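Local coordinates for phenylacetic acid degradation protein PaaI (Thermus thermophilus HB8, PDB 1WLU) that probably hydrolyses acyl-CoA thioesters as a hot dog-fold thioesterase, and is named for the degradation of phenylacetic acid, at residues Leu64-Asp69 and Ala108-Thr113. Numbering follows the deposited sequence.
Sequences LSCRMD and ALFTGT
F110 meets two sulfurs, M68 SD near its CB and C66 SG at its tip, on the face of the antiparallel sheet that packs against helix 40-56. Its CG lies anti to the backbone N (chi1 172°), beside the carbonyl carbon. CB meets M68 SD at 3.9 Å. CG and CD2 lie near R67 O, and CD2 also nears M68 SD, which sits at the ring edge in a Met-aromatic contact. CE2 approaches C66 CB, and the tip, CZ, touches C66 SG at 3.6 Å, an oblique Cys sulfur-aromatic contact. Y44, A47 and F51 of the helix also meet this ring; an alanine here would probably cost C66 SG its contact with the ring, take the ring edge from M68 SD, and open a gap under these three. G112 lies opposite C66, and a CB there would run into F110 CE1. M68 bends at chi2 (72°), which places SD by the F110 ring; its CE packs on A108 CB (3.7 Å).

The backbones join S65 with T113, R67 with T111 and D69 with L109 as hydrogen-bonded pairs. At one end L64 and S65 both face T113 in a classic beta bulge: L64 N gives T113 O the stronger bond (2.8 Å), S65 N a weak one (3.4 Å).

The opposite face, with S65, R67, D69, T111 and T113, is largely polar. R67 NE donates in its guanidinium plane to the syn lone pair of D69 OD2 (2.9 Å), a salt bridge along one strand. A water hydrogen-bonds D69 OD2, L109 O and T111 OG1 (2.8 Å to the last), tying the strands together. D69 OD1 bonds S65 OG of the second subunit, whose strand continues the sheet beside 61-70; R67 NH2 bonds S65 O of the third subunit. Sulfur and aromatic groups thus pack toward the hot dog helix, while S65, R67 and D69 link the other face to neighbouring subunits.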
ATOM      1  N   LEU A  64      -8.397  -0.196  -8.157  1.00 12.51           N
ATOM      2  CA  LEU A  64      -8.474   1.013  -7.352  1.00 12.41           C
ATOM      3  C   LEU A  64      -7.087   1.237  -6.756  1.00 12.24           C
ATOM      4  O   LEU A  64      -6.414   2.211  -7.085  1.00 11.65           O
ATOM      5  CB  LEU A  64      -9.501   0.870  -6.222  1.00 14.18           C
ATOM      6  CG  LEU A  64     -10.985   0.933  -6.598  1.00 13.53           C
ATOM      7  CD1 LEU A  64     -11.827   0.692  -5.356  1.00 14.84           C
ATOM      8  CD2 LEU A  64     -11.312   2.288  -7.212  1.00 14.62           C
ATOM      9  N   SER A  65      -6.656   0.312  -5.898  1.00 12.13           N
ATOM     10  CA  SER A  65      -5.357   0.413  -5.238  1.00 12.04           C
ATOM     11  C   SER A  65      -4.608  -0.910  -5.243  1.00 12.09           C
ATOM     12  O   SER A  65      -5.174  -1.950  -4.910  1.00 12.27           O
ATOM     13  CB  SER A  65      -5.545   0.864  -3.790  1.00 12.83           C
ATOM     14  OG  SER A  65      -4.291   1.027  -3.150  1.00 13.33           O
ATOM     15  N   CYS A  66      -3.330  -0.858  -5.606  1.00 11.58           N
ATOM     16  CA  CYS A  66      -2.497  -2.052  -5.649  1.00 12.08           C
ATOM     17  C   CYS A  66      -1.156  -1.811  -4.979  1.00 12.36           C
ATOM     18  O   CYS A  66      -0.572  -0.733  -5.102  1.00 13.36           O
ATOM     19  CB  CYS A  66      -2.259  -2.479  -7.095  1.00 12.38           C
ATOM     20  SG  CYS A  66      -3.783  -2.768  -8.012  1.00 14.16           S
ATOM     21  N   ARG A  67      -0.677  -2.825  -4.268  1.00 11.24           N
ATOM     22  CA  ARG A  67       0.608  -2.757  -3.586  1.00 11.34           C
ATOM     23  C   ARG A  67       1.496  -3.859  -4.134  1.00 10.66           C
ATOM     24  O   ARG A  67       1.048  -4.989  -4.345  1.00 11.59           O
ATOM     25  CB  ARG A  67       0.430  -2.950  -2.078  1.00 11.00           C
ATOM     26  CG  ARG A  67       1.736  -2.980  -1.279  1.00 12.04           C
ATOM     27  CD  ARG A  67       1.426  -3.275   0.181  1.00 11.51           C
ATOM     28  NE  ARG A  67       2.616  -3.463   1.010  1.00 11.50           N
ATOM     29  CZ  ARG A  67       3.085  -2.575   1.881  1.00 12.21           C
ATOM     30  NH1 ARG A  67       2.476  -1.407   2.054  1.00 12.16           N
ATOM     31  NH2 ARG A  67       4.158  -2.868   2.604  1.00 12.74           N
ATOM     32  N   MET A  68       2.756  -3.521  -4.376  1.00 11.26           N
ATOM     33  CA  MET A  68       3.718  -4.480  -4.887  1.00 11.72           C
ATOM     34  C   MET A  68       4.936  -4.472  -3.970  1.00 11.31           C
ATOM     35  O   MET A  68       5.592  -3.439  -3.811  1.00 10.91           O
ATOM     36  CB  MET A  68       4.132  -4.098  -6.311  1.00 13.35           C
ATOM     37  CG  MET A  68       5.075  -5.081  -6.973  1.00 13.75           C
ATOM     38  SD  MET A  68       4.265  -6.621  -7.431  1.00 15.97           S
ATOM     39  CE  MET A  68       5.478  -7.281  -8.586  1.00 15.04           C
ATOM     40  N   ASP A  69       5.216  -5.617  -3.352  1.00 11.17           N
ATOM     41  CA  ASP A  69       6.364  -5.764  -2.463  1.00 11.29           C
ATOM     42  C   ASP A  69       7.375  -6.662  -3.167  1.00 11.76           C
ATOM     43  O   ASP A  69       7.067  -7.800  -3.515  1.00 11.76           O
ATOM     44  CB  ASP A  69       5.927  -6.379  -1.129  1.00 11.97           C
ATOM     45  CG  ASP A  69       5.061  -5.436  -0.311  1.00 11.88           C
ATOM     46  OD1 ASP A  69       5.486  -4.282  -0.090  1.00 13.07           O
ATOM     47  OD2 ASP A  69       3.963  -5.847   0.119  1.00 12.57           O
ATOM     48  N   ALA A 108       7.965 -11.701  -5.339  1.00 12.93           N
ATOM     49  CA  ALA A 108       7.228 -10.499  -4.966  1.00 11.65           C
ATOM     50  C   ALA A 108       5.817 -10.857  -4.534  1.00 11.84           C
ATOM     51  O   ALA A 108       5.326 -11.949  -4.822  1.00 12.64           O
ATOM     52  CB  ALA A 108       7.179  -9.523  -6.146  1.00 12.74           C
ATOM     53  N   LEU A 109       5.179  -9.926  -3.834  1.00 11.90           N
ATOM     54  CA  LEU A 109       3.812 -10.105  -3.362  1.00 12.13           C
ATOM     55  C   LEU A 109       3.006  -8.886  -3.788  1.00 12.44           C
ATOM     56  O   LEU A 109       3.382  -7.748  -3.501  1.00 12.12           O
ATOM     57  CB  LEU A 109       3.775 -10.226  -1.837  1.00 14.05           C
ATOM     58  CG  LEU A 109       2.373 -10.333  -1.227  1.00 14.09           C
ATOM     59  CD1 LEU A 109       1.741 -11.655  -1.631  1.00 16.24           C
ATOM     60  CD2 LEU A 109       2.461 -10.228   0.289  1.00 16.39           C
ATOM     61  N   PHE A 110       1.893  -9.138  -4.464  1.00 12.54           N
ATOM     62  CA  PHE A 110       1.009  -8.088  -4.955  1.00 12.38           C
ATOM     63  C   PHE A 110      -0.326  -8.211  -4.226  1.00 12.19           C
ATOM     64  O   PHE A 110      -0.848  -9.308  -4.044  1.00 13.70           O
ATOM     65  CB  PHE A 110       0.863  -8.270  -6.479  1.00 12.18           C
ATOM     66  CG  PHE A 110      -0.171  -7.388  -7.134  1.00 12.89           C
ATOM     67  CD1 PHE A 110      -1.532  -7.609  -6.934  1.00 13.53           C
ATOM     68  CD2 PHE A 110       0.221  -6.400  -8.037  1.00 12.87           C
ATOM     69  CE1 PHE A 110      -2.486  -6.865  -7.631  1.00 14.29           C
ATOM     70  CE2 PHE A 110      -0.727  -5.653  -8.736  1.00 15.07           C
ATOM     71  CZ  PHE A 110      -2.081  -5.889  -8.533  1.00 14.19           C
ATOM     72  N   THR A 111      -0.852  -7.078  -3.780  1.00 11.17           N
ATOM     73  CA  THR A 111      -2.129  -7.037  -3.080  1.00 12.05           C
ATOM     74  C   THR A 111      -2.942  -5.959  -3.786  1.00 12.66           C
ATOM     75  O   THR A 111      -2.507  -4.814  -3.868  1.00 14.43           O
ATOM     76  CB  THR A 111      -1.937  -6.643  -1.601  1.00 14.00           C
ATOM     77  OG1 THR A 111      -0.920  -7.465  -1.013  1.00 15.43           O
ATOM     78  CG2 THR A 111      -3.238  -6.831  -0.829  1.00 15.92           C
ATOM     79  N   GLY A 112      -4.114  -6.310  -4.303  1.00 12.42           N
ATOM     80  CA  GLY A 112      -4.897  -5.313  -5.009  1.00 12.68           C
ATOM     81  C   GLY A 112      -6.391  -5.365  -4.781  1.00 12.72           C
ATOM     82  O   GLY A 112      -6.957  -6.428  -4.529  1.00 12.21           O
ATOM     83  N   THR A 113      -7.023  -4.200  -4.865  1.00 12.07           N
ATOM     84  CA  THR A 113      -8.460  -4.088  -4.685  1.00 12.54           C
ATOM     85  C   THR A 113      -9.074  -3.447  -5.917  1.00 12.96           C
ATOM     86  O   THR A 113      -8.544  -2.471  -6.452  1.00 12.45           O
ATOM     87  CB  THR A 113      -8.791  -3.240  -3.449  1.00 12.03           C
ATOM     88  OG1 THR A 113      -8.366  -3.944  -2.277  1.00 13.27           O
ATOM     89  CG2 THR A 113     -10.291  -2.970  -3.360  1.00 13.63           C
TER
HETATM   90  O   HOH W   1       1.693  -6.596  -1.424  1.00 13.33           O